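Side-chain contacts in D-alanyl-D-alanine carboxypeptidase (Vibrio cholerae, PDB 5TR7), which probably removes the C-terminal D-alanine from peptidoglycan precursor peptides, as a penicillin-binding serine carboxypeptidase of the peptidase S11 family: residues A[37-42]-A[198-203]; A[93-98]-A[165-170]; A[43-48]-A[89-94]; A[151-156]-A[226-231]; A[184-189]-A[234-239]. All coordinates share one frame; numbering follows the deposited sequence.

Contact 1: residues A[37-42]-A[198-203]; sequences TKMMTS and DGIKTG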
# COMPACT_ATOMS: atom_id res chain seq x y z
N THR A 37 -4.92 2.27 -0.43
CA THR A 37 -5.91 1.20 -0.60
C THR A 37 -5.30 -0.01 -1.35
O THR A 37 -5.70 -1.15 -1.17
CB THR A 37 -7.10 1.73 -1.44
OG1 THR A 37 -7.76 2.76 -0.71
CG2 THR A 37 -8.11 0.66 -1.76
N LYS A 38 -4.27 0.26 -2.14
CA LYS A 38 -3.58 -0.79 -2.91
C LYS A 38 -2.91 -1.79 -2.03
O LYS A 38 -2.70 -2.95 -2.44
CB LYS A 38 -2.66 -0.23 -3.94
CG LYS A 38 -3.40 0.63 -4.99
CD LYS A 38 -2.49 1.14 -6.11
CE LYS A 38 -3.27 1.91 -7.18
NZ LYS A 38 -3.66 3.26 -6.73
N MET A 39 -2.58 -1.39 -0.81
CA MET A 39 -2.03 -2.38 0.13
C MET A 39 -3.07 -3.45 0.43
O MET A 39 -2.73 -4.66 0.57
CB MET A 39 -1.62 -1.72 1.45
CG MET A 39 -0.36 -0.83 1.33
SD MET A 39 0.23 -0.35 2.92
CE MET A 39 -1.06 0.52 3.73
N MET A 40 -4.34 -3.05 0.51
CA MET A 40 -5.38 -4.05 0.85
C MET A 40 -5.57 -4.95 -0.37
O MET A 40 -5.75 -6.15 -0.26
CB MET A 40 -6.69 -3.42 1.32
CG MET A 40 -7.76 -4.52 1.59
SD MET A 40 -7.31 -5.76 2.86
CE MET A 40 -7.56 -4.52 4.16
N THR A 41 -5.51 -4.36 -1.55
CA THR A 41 -5.68 -5.12 -2.79
C THR A 41 -4.58 -6.17 -2.91
O THR A 41 -4.85 -7.36 -3.20
CB THR A 41 -5.69 -4.17 -3.98
OG1 THR A 41 -6.88 -3.36 -3.91
CG2 THR A 41 -5.68 -4.91 -5.30
N SER A 42 -3.35 -5.76 -2.65
CA SER A 42 -2.22 -6.69 -2.75
C SER A 42 -2.32 -7.72 -1.62
O SER A 42 -1.82 -8.83 -1.78
CB SER A 42 -0.88 -6.00 -2.70
OG SER A 42 -0.55 -5.72 -1.36
N ASP A 198 12.33 -1.38 3.66
CA ASP A 198 11.98 -2.33 2.63
C ASP A 198 10.48 -2.28 2.24
O ASP A 198 9.97 -3.19 1.61
CB ASP A 198 12.47 -3.74 3.07
CG ASP A 198 11.77 -4.23 4.33
OD1 ASP A 198 10.86 -3.51 4.84
OD2 ASP A 198 12.16 -5.33 4.83
N GLY A 199 9.80 -1.20 2.59
CA GLY A 199 8.42 -0.98 2.23
C GLY A 199 7.96 0.37 2.79
O GLY A 199 8.72 1.07 3.44
N ILE A 200 6.70 0.73 2.62
CA ILE A 200 5.72 -0.11 1.96
C ILE A 200 5.06 0.59 0.77
O ILE A 200 5.32 0.27 -0.37
CB ILE A 200 4.63 -0.58 2.94
CG1 ILE A 200 5.26 -1.10 4.23
CG2 ILE A 200 3.70 -1.59 2.31
CD1 ILE A 200 4.28 -1.84 5.16
N LYS A 201 4.21 1.56 1.03
CA LYS A 201 3.46 2.15 -0.04
C LYS A 201 3.24 3.61 0.17
O LYS A 201 2.94 4.10 1.22
CB LYS A 201 2.10 1.45 -0.11
CG LYS A 201 1.20 1.82 -1.29
CD LYS A 201 1.74 1.18 -2.55
CE LYS A 201 0.96 1.61 -3.79
NZ LYS A 201 1.22 2.98 -4.28
N THR A 202 3.20 4.26 -0.93
CA THR A 202 3.08 5.67 -1.01
C THR A 202 1.68 6.09 -1.53
O THR A 202 0.98 5.34 -2.13
CB THR A 202 4.17 6.04 -2.01
OG1 THR A 202 4.49 7.39 -1.88
CG2 THR A 202 3.77 5.67 -3.42
N GLY A 203 1.26 7.30 -1.24
CA GLY A 203 -0.01 7.81 -1.81
C GLY A 203 -0.25 9.25 -1.54
O GLY A 203 0.49 9.85 -0.74

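Contact 2: residues A[93-98]-A[165-170]; sequences GIIIQS and PEEYAI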
# COMPACT_ATOMS: atom_id res chain seq x y z
N GLY A 93 2.67 -4.05 -11.26
CA GLY A 93 2.07 -2.77 -11.68
C GLY A 93 1.32 -2.10 -10.55
O GLY A 93 1.33 -0.86 -10.35
N ILE A 94 0.65 -2.93 -9.76
CA ILE A 94 -0.06 -2.41 -8.61
C ILE A 94 0.91 -1.85 -7.54
O ILE A 94 0.82 -0.74 -7.08
CB ILE A 94 -0.92 -3.52 -7.97
CG1 ILE A 94 -2.08 -3.89 -8.90
CG2 ILE A 94 -1.38 -3.11 -6.55
CD1 ILE A 94 -2.92 -5.11 -8.45
N ILE A 95 1.87 -2.68 -7.16
CA ILE A 95 2.71 -2.39 -6.05
C ILE A 95 3.79 -1.36 -6.36
O ILE A 95 4.00 -0.47 -5.60
CB ILE A 95 3.36 -3.71 -5.55
CG1 ILE A 95 2.29 -4.58 -4.86
CG2 ILE A 95 4.54 -3.43 -4.61
CD1 ILE A 95 2.74 -6.03 -4.63
N ILE A 96 4.50 -1.55 -7.44
CA ILE A 96 5.59 -0.67 -7.77
C ILE A 96 5.13 0.59 -8.50
O ILE A 96 5.61 1.68 -8.21
CB ILE A 96 6.61 -1.43 -8.62
CG1 ILE A 96 7.04 -2.71 -7.85
CG2 ILE A 96 7.83 -0.53 -8.93
CD1 ILE A 96 7.93 -3.69 -8.63
N GLN A 97 4.26 0.42 -9.46
CA GLN A 97 3.83 1.52 -10.30
C GLN A 97 2.56 2.15 -9.77
O GLN A 97 2.18 3.19 -10.26
CB GLN A 97 3.56 1.03 -11.73
CG GLN A 97 4.67 0.21 -12.37
CD GLN A 97 4.40 -0.13 -13.81
OE1 GLN A 97 3.26 -0.43 -14.17
NE2 GLN A 97 5.46 -0.11 -14.65
N SER A 98 1.86 1.50 -8.85
CA SER A 98 0.64 2.08 -8.29
C SER A 98 -0.39 2.23 -9.41
O SER A 98 -1.16 3.19 -9.47
CB SER A 98 0.98 3.46 -7.63
OG SER A 98 0.02 3.75 -6.65
N PRO A 165 4.40 -12.74 3.07
CA PRO A 165 5.84 -12.31 2.83
C PRO A 165 6.26 -12.24 1.35
O PRO A 165 6.94 -11.33 0.95
CB PRO A 165 6.68 -13.27 3.68
CG PRO A 165 5.70 -14.44 4.09
CD PRO A 165 4.26 -13.93 3.95
N GLU A 166 5.78 -13.17 0.54
CA GLU A 166 6.08 -13.21 -0.91
C GLU A 166 5.49 -12.05 -1.59
O GLU A 166 6.03 -11.58 -2.58
CB GLU A 166 5.68 -14.52 -1.56
CG GLU A 166 6.49 -15.76 -1.04
CD GLU A 166 8.00 -15.71 -1.20
OE1 GLU A 166 8.46 -15.23 -2.24
OE2 GLU A 166 8.78 -15.95 -0.22
N GLU A 167 4.38 -11.56 -1.07
CA GLU A 167 3.82 -10.36 -1.64
C GLU A 167 4.63 -9.19 -1.14
O GLU A 167 4.96 -8.32 -1.92
CB GLU A 167 2.39 -10.09 -1.19
CG GLU A 167 1.21 -10.35 -2.05
CD GLU A 167 1.22 -9.83 -3.51
OE1 GLU A 167 0.57 -8.76 -4.01
OE2 GLU A 167 1.71 -10.78 -4.12
N TYR A 168 4.97 -9.18 0.17
CA TYR A 168 5.69 -8.04 0.78
C TYR A 168 7.05 -7.80 0.15
O TYR A 168 7.47 -6.66 0.06
CB TYR A 168 5.86 -8.22 2.30
CG TYR A 168 6.53 -7.02 2.90
CD1 TYR A 168 5.86 -5.83 2.97
CD2 TYR A 168 7.88 -7.06 3.34
CE1 TYR A 168 6.47 -4.71 3.45
CE2 TYR A 168 8.51 -5.91 3.76
CZ TYR A 168 7.77 -4.74 3.83
OH TYR A 168 8.27 -3.58 4.30
N ALA A 169 7.71 -8.87 -0.28
CA ALA A 169 9.05 -8.71 -0.86
C ALA A 169 9.02 -7.81 -2.06
O ALA A 169 9.95 -7.04 -2.33
CB ALA A 169 9.65 -10.04 -1.26
N ILE A 170 7.88 -7.80 -2.73
CA ILE A 170 7.78 -7.02 -3.94
C ILE A 170 7.85 -5.49 -3.68
O ILE A 170 8.23 -4.76 -4.56
CB ILE A 170 6.54 -7.43 -4.73
CG1 ILE A 170 6.60 -8.93 -5.10
CG2 ILE A 170 6.42 -6.63 -6.02
CD1 ILE A 170 5.28 -9.43 -5.74

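Contact 3: residues A[43-48]-A[89-94]; sequences YVIGQE and DLNRGI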
# COMPACT_ATOMS: atom_id res chain seq x y z
N TYR A 43 -2.92 -7.36 -0.48
CA TYR A 43 -3.05 -8.30 0.62
C TYR A 43 -3.96 -9.43 0.17
O TYR A 43 -3.62 -10.62 0.33
CB TYR A 43 -3.55 -7.63 1.93
CG TYR A 43 -3.62 -8.61 3.10
CD1 TYR A 43 -4.74 -9.39 3.29
CD2 TYR A 43 -2.56 -8.77 4.01
CE1 TYR A 43 -4.79 -10.34 4.29
CE2 TYR A 43 -2.63 -9.71 5.05
CZ TYR A 43 -3.73 -10.50 5.18
OH TYR A 43 -3.80 -11.43 6.18
N VAL A 44 -5.13 -9.09 -0.38
CA VAL A 44 -6.06 -10.12 -0.86
C VAL A 44 -5.42 -10.98 -1.95
O VAL A 44 -5.48 -12.21 -1.93
CB VAL A 44 -7.38 -9.50 -1.39
CG1 VAL A 44 -8.33 -10.58 -1.89
CG2 VAL A 44 -8.07 -8.69 -0.29
N ILE A 45 -4.74 -10.32 -2.90
CA ILE A 45 -4.03 -11.06 -3.96
C ILE A 45 -3.00 -12.05 -3.33
O ILE A 45 -2.88 -13.18 -3.73
CB ILE A 45 -3.34 -10.10 -4.92
CG1 ILE A 45 -4.40 -9.33 -5.72
CG2 ILE A 45 -2.36 -10.81 -5.85
CD1 ILE A 45 -3.78 -8.11 -6.45
N GLY A 46 -2.30 -11.61 -2.31
CA GLY A 46 -1.28 -12.44 -1.64
C GLY A 46 -1.92 -13.67 -1.01
O GLY A 46 -1.41 -14.80 -1.13
N GLN A 47 -3.07 -13.47 -0.38
CA GLN A 47 -3.74 -14.62 0.18
C GLN A 47 -4.19 -15.59 -0.88
O GLN A 47 -4.03 -16.82 -0.70
CB GLN A 47 -4.89 -14.18 1.05
CG GLN A 47 -4.45 -13.54 2.38
CD GLN A 47 -3.95 -14.54 3.38
OE1 GLN A 47 -3.84 -15.69 3.06
NE2 GLN A 47 -3.69 -14.11 4.60
N GLU A 48 -4.70 -15.08 -2.01
CA GLU A 48 -5.16 -15.95 -3.08
C GLU A 48 -4.02 -16.74 -3.68
O GLU A 48 -4.20 -17.91 -4.02
CB GLU A 48 -5.92 -15.19 -4.18
CG GLU A 48 -7.20 -14.50 -3.73
CD GLU A 48 -8.25 -15.49 -3.25
OE1 GLU A 48 -8.48 -16.53 -3.88
OE2 GLU A 48 -8.89 -15.22 -2.24
N ASP A 89 3.04 -9.74 -13.29
CA ASP A 89 3.26 -8.47 -13.91
C ASP A 89 2.20 -7.48 -13.44
O ASP A 89 2.52 -6.33 -13.10
CB ASP A 89 3.28 -8.62 -15.42
CG ASP A 89 4.49 -9.34 -15.92
OD1 ASP A 89 5.60 -8.95 -15.46
OD2 ASP A 89 4.34 -10.20 -16.84
N LEU A 90 0.94 -7.90 -13.40
CA LEU A 90 -0.09 -7.00 -12.88
C LEU A 90 0.20 -6.60 -11.41
O LEU A 90 -0.04 -5.45 -10.99
CB LEU A 90 -1.48 -7.65 -12.99
CG LEU A 90 -2.09 -7.69 -14.40
CD1 LEU A 90 -3.42 -8.47 -14.36
CD2 LEU A 90 -2.32 -6.30 -15.01
N ASN A 91 0.63 -7.59 -10.63
CA ASN A 91 1.00 -7.37 -9.23
C ASN A 91 2.02 -6.28 -9.04
O ASN A 91 1.87 -5.43 -8.20
CB ASN A 91 1.56 -8.65 -8.69
CG ASN A 91 0.67 -9.26 -7.79
OD1 ASN A 91 -0.10 -10.16 -8.13
ND2 ASN A 91 0.68 -8.72 -6.60
N ARG A 92 3.10 -6.38 -9.80
CA ARG A 92 4.12 -5.33 -9.81
C ARG A 92 3.57 -4.02 -10.30
O ARG A 92 3.94 -2.97 -9.81
CB ARG A 92 5.34 -5.74 -10.59
CG ARG A 92 6.03 -6.87 -9.90
CD ARG A 92 7.23 -7.41 -10.63
NE ARG A 92 7.97 -8.20 -9.67
CZ ARG A 92 7.56 -9.39 -9.20
NH1 ARG A 92 6.46 -9.98 -9.65
NH2 ARG A 92 8.30 -10.01 -8.30
N GLY A 93 2.67 -4.05 -11.26
CA GLY A 93 2.07 -2.77 -11.68
C GLY A 93 1.32 -2.10 -10.55
O GLY A 93 1.33 -0.86 -10.35
N ILE A 94 0.65 -2.93 -9.76
CA ILE A 94 -0.06 -2.41 -8.61
C ILE A 94 0.91 -1.85 -7.54
O ILE A 94 0.82 -0.74 -7.08
CB ILE A 94 -0.92 -3.52 -7.97
CG1 ILE A 94 -2.08 -3.89 -8.90
CG2 ILE A 94 -1.38 -3.11 -6.55
CD1 ILE A 94 -2.92 -5.11 -8.45

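Contact 4: residues A[151-156]-A[226-231]; sequences YDLALL and VVMGTD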
# COMPACT_ATOMS: atom_id res chain seq x y z
N TYR A 151 -3.88 4.19 12.11
CA TYR A 151 -3.69 2.99 12.89
C TYR A 151 -4.06 1.76 12.07
O TYR A 151 -3.28 0.81 12.01
CB TYR A 151 -4.54 3.03 14.17
CG TYR A 151 -4.40 1.78 14.98
CD1 TYR A 151 -3.19 1.48 15.62
CD2 TYR A 151 -5.44 0.88 15.08
CE1 TYR A 151 -3.04 0.29 16.31
CE2 TYR A 151 -5.29 -0.31 15.79
CZ TYR A 151 -4.11 -0.56 16.44
OH TYR A 151 -3.99 -1.72 17.15
N ASP A 152 -5.23 1.79 11.42
CA ASP A 152 -5.65 0.66 10.59
C ASP A 152 -4.67 0.38 9.45
O ASP A 152 -4.43 -0.77 9.11
CB ASP A 152 -7.04 0.84 10.05
CG ASP A 152 -8.14 0.76 11.14
OD1 ASP A 152 -7.84 0.68 12.36
OD2 ASP A 152 -9.31 0.75 10.74
N LEU A 153 -4.16 1.46 8.85
CA LEU A 153 -3.18 1.31 7.79
C LEU A 153 -1.88 0.68 8.34
O LEU A 153 -1.27 -0.15 7.67
CB LEU A 153 -2.95 2.68 7.07
CG LEU A 153 -4.17 3.21 6.28
CD1 LEU A 153 -4.07 4.67 5.98
CD2 LEU A 153 -4.31 2.43 5.00
N ALA A 154 -1.53 0.96 9.60
CA ALA A 154 -0.38 0.34 10.19
C ALA A 154 -0.60 -1.16 10.36
O ALA A 154 0.31 -1.98 10.11
CB ALA A 154 -0.13 0.93 11.56
N LEU A 155 -1.80 -1.52 10.84
CA LEU A 155 -2.14 -2.94 10.99
C LEU A 155 -2.03 -3.59 9.63
O LEU A 155 -1.52 -4.66 9.52
CB LEU A 155 -3.59 -3.13 11.52
CG LEU A 155 -3.90 -2.81 12.97
CD1 LEU A 155 -5.43 -2.85 13.28
CD2 LEU A 155 -3.14 -3.72 13.90
N LEU A 156 -2.45 -2.90 8.57
CA LEU A 156 -2.42 -3.48 7.25
C LEU A 156 -1.00 -3.72 6.76
O LEU A 156 -0.70 -4.75 6.16
CB LEU A 156 -3.23 -2.65 6.26
CG LEU A 156 -3.33 -3.13 4.82
CD1 LEU A 156 -3.97 -4.48 4.77
CD2 LEU A 156 -4.10 -2.18 3.97
N VAL A 226 3.38 5.06 9.73
CA VAL A 226 2.43 5.61 8.78
C VAL A 226 2.44 7.12 8.99
O VAL A 226 2.34 7.61 10.13
CB VAL A 226 1.00 5.09 9.09
CG1 VAL A 226 0.01 5.70 8.14
CG2 VAL A 226 0.98 3.59 9.03
N VAL A 227 2.59 7.85 7.90
CA VAL A 227 2.58 9.34 7.95
C VAL A 227 1.57 9.79 6.92
O VAL A 227 1.61 9.37 5.80
CB VAL A 227 4.00 9.91 7.72
CG1 VAL A 227 4.02 11.40 7.70
CG2 VAL A 227 4.90 9.45 8.88
N MET A 228 0.61 10.59 7.35
CA MET A 228 -0.44 11.06 6.44
C MET A 228 -0.50 12.55 6.39
O MET A 228 -0.46 13.20 7.41
CB MET A 228 -1.83 10.59 6.93
CG MET A 228 -1.87 9.09 7.18
SD MET A 228 -1.72 8.07 5.70
CE MET A 228 -3.45 8.37 5.11
N GLY A 229 -0.61 13.07 5.18
CA GLY A 229 -0.79 14.49 5.03
C GLY A 229 0.42 15.36 5.20
O GLY A 229 0.33 16.31 5.91
N THR A 230 1.53 15.01 4.57
CA THR A 230 2.75 15.86 4.57
C THR A 230 2.65 16.80 3.39
O THR A 230 1.95 16.56 2.41
CB THR A 230 4.06 15.08 4.43
OG1 THR A 230 4.00 14.24 3.28
CG2 THR A 230 4.25 14.20 5.67
N ASP A 231 3.33 17.92 3.48
CA ASP A 231 3.27 18.92 2.43
C ASP A 231 3.96 18.64 1.09
O ASP A 231 3.61 19.27 0.14
CB ASP A 231 3.66 20.27 3.02
CG ASP A 231 2.57 20.83 4.00
OD1 ASP A 231 1.43 20.30 4.04
OD2 ASP A 231 2.82 21.84 4.69

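Contact 5: residues A[184-189]-A[234-239]; sequences YNRNGL and NARKAE. With NO2 (nitrite ion), chain F.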
# COMPACT_ATOMS: atom_id res chain seq x y z
N TYR A 184 9.29 4.05 -11.64
CA TYR A 184 9.95 3.88 -10.38
C TYR A 184 9.03 3.80 -9.21
O TYR A 184 8.00 4.41 -9.15
CB TYR A 184 10.99 5.02 -10.13
CG TYR A 184 12.15 4.83 -11.04
CD1 TYR A 184 12.11 5.33 -12.34
CD2 TYR A 184 13.21 3.99 -10.69
CE1 TYR A 184 13.14 5.09 -13.24
CE2 TYR A 184 14.25 3.73 -11.58
CZ TYR A 184 14.20 4.29 -12.85
OH TYR A 184 15.23 4.02 -13.71
N ASN A 185 9.46 3.03 -8.22
CA ASN A 185 8.78 2.97 -6.97
C ASN A 185 8.96 4.34 -6.33
O ASN A 185 10.08 4.78 -6.20
CB ASN A 185 9.44 1.89 -6.09
CG ASN A 185 8.64 1.55 -4.93
OD1 ASN A 185 8.06 2.43 -4.29
ND2 ASN A 185 8.56 0.22 -4.63
N ARG A 186 7.87 5.00 -5.99
CA ARG A 186 7.84 6.33 -5.37
C ARG A 186 8.28 6.35 -3.91
O ARG A 186 8.36 7.41 -3.30
CB ARG A 186 6.39 6.86 -5.43
CG ARG A 186 5.85 7.37 -6.75
CD ARG A 186 5.83 8.92 -6.75
NE ARG A 186 4.59 9.44 -7.34
CZ ARG A 186 4.02 10.64 -7.10
NH1 ARG A 186 2.88 10.94 -7.68
NH2 ARG A 186 4.51 11.53 -6.28
N ASN A 187 8.50 5.18 -3.27
CA ASN A 187 9.03 5.20 -1.91
C ASN A 187 10.57 5.44 -1.96
O ASN A 187 11.39 4.51 -2.05
CB ASN A 187 8.70 3.89 -1.25
CG ASN A 187 9.18 3.80 0.15
OD1 ASN A 187 9.58 4.79 0.76
ND2 ASN A 187 9.13 2.59 0.70
N GLY A 188 10.93 6.70 -1.91
CA GLY A 188 12.32 7.16 -1.98
C GLY A 188 13.20 6.63 -0.87
O GLY A 188 14.40 6.42 -1.07
N LEU A 189 12.59 6.30 0.28
CA LEU A 189 13.38 5.72 1.37
C LEU A 189 14.03 4.40 1.03
O LEU A 189 15.00 4.00 1.69
CB LEU A 189 12.56 5.62 2.65
CG LEU A 189 12.25 6.95 3.36
CD1 LEU A 189 11.47 6.60 4.59
CD2 LEU A 189 13.48 7.78 3.75
N ASN A 234 9.51 15.53 -0.23
CA ASN A 234 10.68 15.56 0.65
C ASN A 234 10.33 15.41 2.11
O ASN A 234 10.98 14.62 2.80
CB ASN A 234 11.49 16.79 0.38
CG ASN A 234 12.14 16.71 -0.99
OD1 ASN A 234 12.42 15.59 -1.51
ND2 ASN A 234 12.40 17.87 -1.59
N ALA A 235 9.25 16.07 2.52
CA ALA A 235 8.77 15.96 3.85
C ALA A 235 8.28 14.52 4.09
O ALA A 235 8.56 13.95 5.13
CB ALA A 235 7.65 16.98 4.09
N ARG A 236 7.54 13.94 3.16
CA ARG A 236 7.08 12.55 3.34
C ARG A 236 8.31 11.62 3.73
O ARG A 236 8.27 10.86 4.71
CB ARG A 236 6.43 12.09 2.06
CG ARG A 236 6.17 10.62 2.00
CD ARG A 236 5.18 10.27 0.94
NE ARG A 236 5.62 10.45 -0.45
CZ ARG A 236 4.76 10.29 -1.46
NH1 ARG A 236 3.48 10.01 -1.22
NH2 ARG A 236 5.13 10.40 -2.72
N LYS A 237 9.42 11.77 3.03
CA LYS A 237 10.59 10.98 3.36
C LYS A 237 11.19 11.38 4.70
O LYS A 237 11.39 10.52 5.55
CB LYS A 237 11.68 11.09 2.31
CG LYS A 237 11.43 10.26 1.07
CD LYS A 237 12.63 10.24 0.11
CE LYS A 237 12.71 11.47 -0.78
NZ LYS A 237 13.81 11.27 -1.77
N ALA A 238 11.50 12.67 4.87
CA ALA A 238 12.14 13.11 6.11
C ALA A 238 11.34 12.83 7.36
O ALA A 238 11.87 12.33 8.32
CB ALA A 238 12.47 14.58 6.05
N GLU A 239 10.03 13.05 7.35
CA GLU A 239 9.28 12.84 8.55
C GLU A 239 9.19 11.36 8.86
O GLU A 239 9.22 10.97 10.02
CB GLU A 239 7.90 13.49 8.43
CG GLU A 239 7.95 15.00 8.17
CD GLU A 239 8.75 15.81 9.19
OE1 GLU A 239 9.82 16.36 8.84
OE2 GLU A 239 8.39 15.82 10.35
N NO2 F . 8.68 9.46 -1.03
O1 NO2 F . 9.79 9.34 -1.49
O2 NO2 F . 7.99 10.53 -1.58

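Contact 1: residues A[37-42]-A[198-203]
Met-39 and Lys-38 of helix 37-50 face Ile-200 and Lys-201 of edge strand 196-205, and the contact joins two signatures of the penicillin-recognising serine enzymes: the SxxK motif at the start of the helix and the KTG motif on the strand. The tight part of the contact is made by Met-39. Its chain runs out extended (chi2 -170°) alongside that of Lys-201 but in the opposite direction, which sets Met-39 CG 3.7 Å from Lys-201 CB. Beyond that point Met-39 SD passes across the Ile-200 side chain at nearly a right angle, 3.7 Å from its CG2. A classic beta bulge, with Ile-200 and Lys-201 both opposite Val-213, allows the two neighbouring strand residues to turn their side chains to the helix. Leu-156 and Leu-160 of helix 150-163 pack on the same methionine.

The lysine side is looser. Lys-38 CB lies 4.1 Å from Lys-201 CE, and the two amines stand apart, NZ of Lys-38 being 5.5 Å from NZ of Lys-201. Each has its own set of partners: the Lys-38 amine bonds with Ser-35 OG, Asn-100 OD1 and the carbonyl of His-139, whereas that of Lys-201 bonds with Ser-98 OG. This is consistent with the predicted roles of Lys-38 as proton acceptor and Lys-201 as substrate-binding residue. A final bend in the Lys-201 chain (chi4 75°) brings its NZ back to the strand, 3.2 Å from Thr-202 O.

Contact 2: residues A[93-98]-A[165-170]
Ile-95, in the last turn of helix 87-95, reaches across to Glu-167 and Ile-170 and illustrates how one branched side chain can serve two kinds of neighbour. From CB, which is directed toward segment 165-170, the chain forks. The short branch, CG2, lies 4.0 Å from Ile-170 CG2 and 3.9 Å from the carbonyl oxygen Ile-170 O. The long branch goes through CG1, anti to the carbonyl carbon (chi1 -71°), and ends at CD1, which meets Ile-170 CG2 at 4.0 Å and touches the carboxylate oxygen Glu-167 OE1 at 3.5 Å. The isoleucines Ile-95 and Ile-170 cross at about a right angle, and the next residue widens the patch: Ile-96 CD1 is 4.2 Å from Ile-170 CG2.

The contact lies just ahead of Ser-98 in the chain, a predicted active-site residue with positive phi. Across the contact, Glu-167 belongs to the short helix 165-168, and its bent chain also leans on Ser-42 and Ile-45 of helix 37-50. Methyl groups and the carbonyl oxygen of Ser-42 beside OE1 may disfavour charge on this buried carboxylate, while a weak hydrogen bond from Asn-91 ND2 would partly offset the effect.

Contact 3: residues A[43-48]-A[89-94]
Ile-45 and Asn-91 mark the nearest approach of two helical backbones here, those of 37-50 and 87-95, with 8.2 Å between their CA atoms. At such a spacing the gap is bridged by side chains alone, and Ile-45 does so with both branches. Its CG2 methyl rests against the Asn-91 amide, 3.3 Å from OD1 and 3.8 Å from ND2, as the two chains slide past each other in opposite directions; Asn-91 ND2 also gives a weak hydrogen bond to Glu-167 OE1. The other branch extends away from the backbone (chi2 166°), and its end meets Ile-94 tip to tip, Ile-45 CD1 lying 3.7 Å from Ile-94 CD1. Ile-94 is likewise extended at chi2 (173°), so both long branches point their CD1 ends across the gap.

The patch is thus mixed, with a polar amide at one end and a purely aliphatic meeting at the other. Helix 100-111 closes it from a further direction, since Met-106 packs on Ile-45 and Ala-102 on Ile-94. On another face of helix 37-50, Val-44 packs on Phe-117 and Trp-124 of helix 114-127. Such packing around a central helix belongs to the all-helical part of the fold shared by serine beta-lactamases and penicillin-binding proteins, where the SxxK helix runs through the core; Ile-94 in turn touches Lys-38 of that motif.

Contact 4: residues A[151-156]-A[226-231]
Asp-152 OD2, gripped by the backbone N of Asn-132 and bonded with Ser-133 OG, lies on the side of the helical turn away from the strand, while Leu-153 and Ala-154 of the same turn meet Val-226 and Met-228 of strand 221-230. The axes of segments 151-156 and 226-230 approach to 8.8 Å, with 139° between their N-to-C directions.

At the closer end Val-226 wedges one methyl, CG2, against the helix backbone. It lies 3.7 Å from Ala-154 N and 3.8 Å from Ala-154 CB; the small alanine lets the strand come this near. Val-226 CG1, anti to its own N (chi1 178°), looks to the leucine instead, more loosely, at 4.4 Å from Leu-153 CB. Two residues on, Met-228 curls through bends at chi2 and chi3, and its terminal CE meets Leu-153 CD1 at 3.9 Å, the chains crossing nearly at right angles. The strand then turns into a G1 bulge, Gly-229 and Thr-230 together facing Tyr-210.

The principle is that of a helix laid on a sheet: Val-12 of the adjoining strand continues the surface beneath Ala-154, and Leu-153 also touches Met-39 of helix 37-50. Everything that meets across the contact is carbon or sulfur against carbon, apart from one backbone N beside a methyl, so its cohesion comes from dispersion and the exclusion of water.

Contact 5: residues A[184-189]-A[234-239]
Arg-236 is where segment 234-239 first meets segment 184-189, and the two illustrate how a helix and a loop can together cradle a small anion. A nitrite ion, probably from the crystallisation liquor, lies between them. Arg-236 presents the edge of its guanidinium, with nitrite O2 in the plane: NE donates to O2 at 2.6 Å with an angle of 151°, and NH2 adds a weak bond at 3.1 Å. The guanidinium of Arg-186 comes up with its NH2 3.8 Å from Arg-236 NH2, the two planes 74° apart. Both NH2 groups form salt bridges with Glu-233 OE2.

Lys-237 follows, directed at the loop. Its CG lies 3.2 Å from nitrite O1, and its CD is 3.7 Å from Gly-188 CA. The chain then bends (chi3 -82°) and carries NZ to a weak hydrogen bond with a bound di(hydroxyethyl)ether. Gly-188 N gives nitrite O1 its own hydrogen bond, at 2.9 Å. The loop backbone here is folded by an Asx turn, in which Asn-185 OD1 accepts from Asn-187 N at 3.0 Å, and by an inverse gamma turn centred on Asn-187. Nearer the helix backbone, Leu-189 CD2 packs 4.0 Å from Lys-237 CB.

Helix 233-251, following directly on strand 221-230, lays Arg-236 over Tyr-210 and Leu-212 of strand 209-218, while the loop leans on edge strand 196-205, Arg-186 touching Thr-202 and Leu-189 touching Val-197.

From the N terminus, helix 37-50 opens contacts 1 and 3 in turn. Contact 3 closes first, at helix 87-95; contact 2 begins on that same helix, sharing Gly-93 and Ile-94, and closes at helix 165-168. Both nest within the long loop that contact 1 closes at strand 196-205. Contact 4 starts inside the loops of contacts 1 and 2 but ends at strand 221-230, so it crosses both. Contact 5 begins at 184-189, after contact 2 has closed, and ends on helix 233-251, crossing contacts 1 and 4. Contacts 2 and 3 thus bind the helical part together, contacts 1 and 4 join it to the sheet, and contact 5 ties helix 233-251 to a loop beside the edge strand.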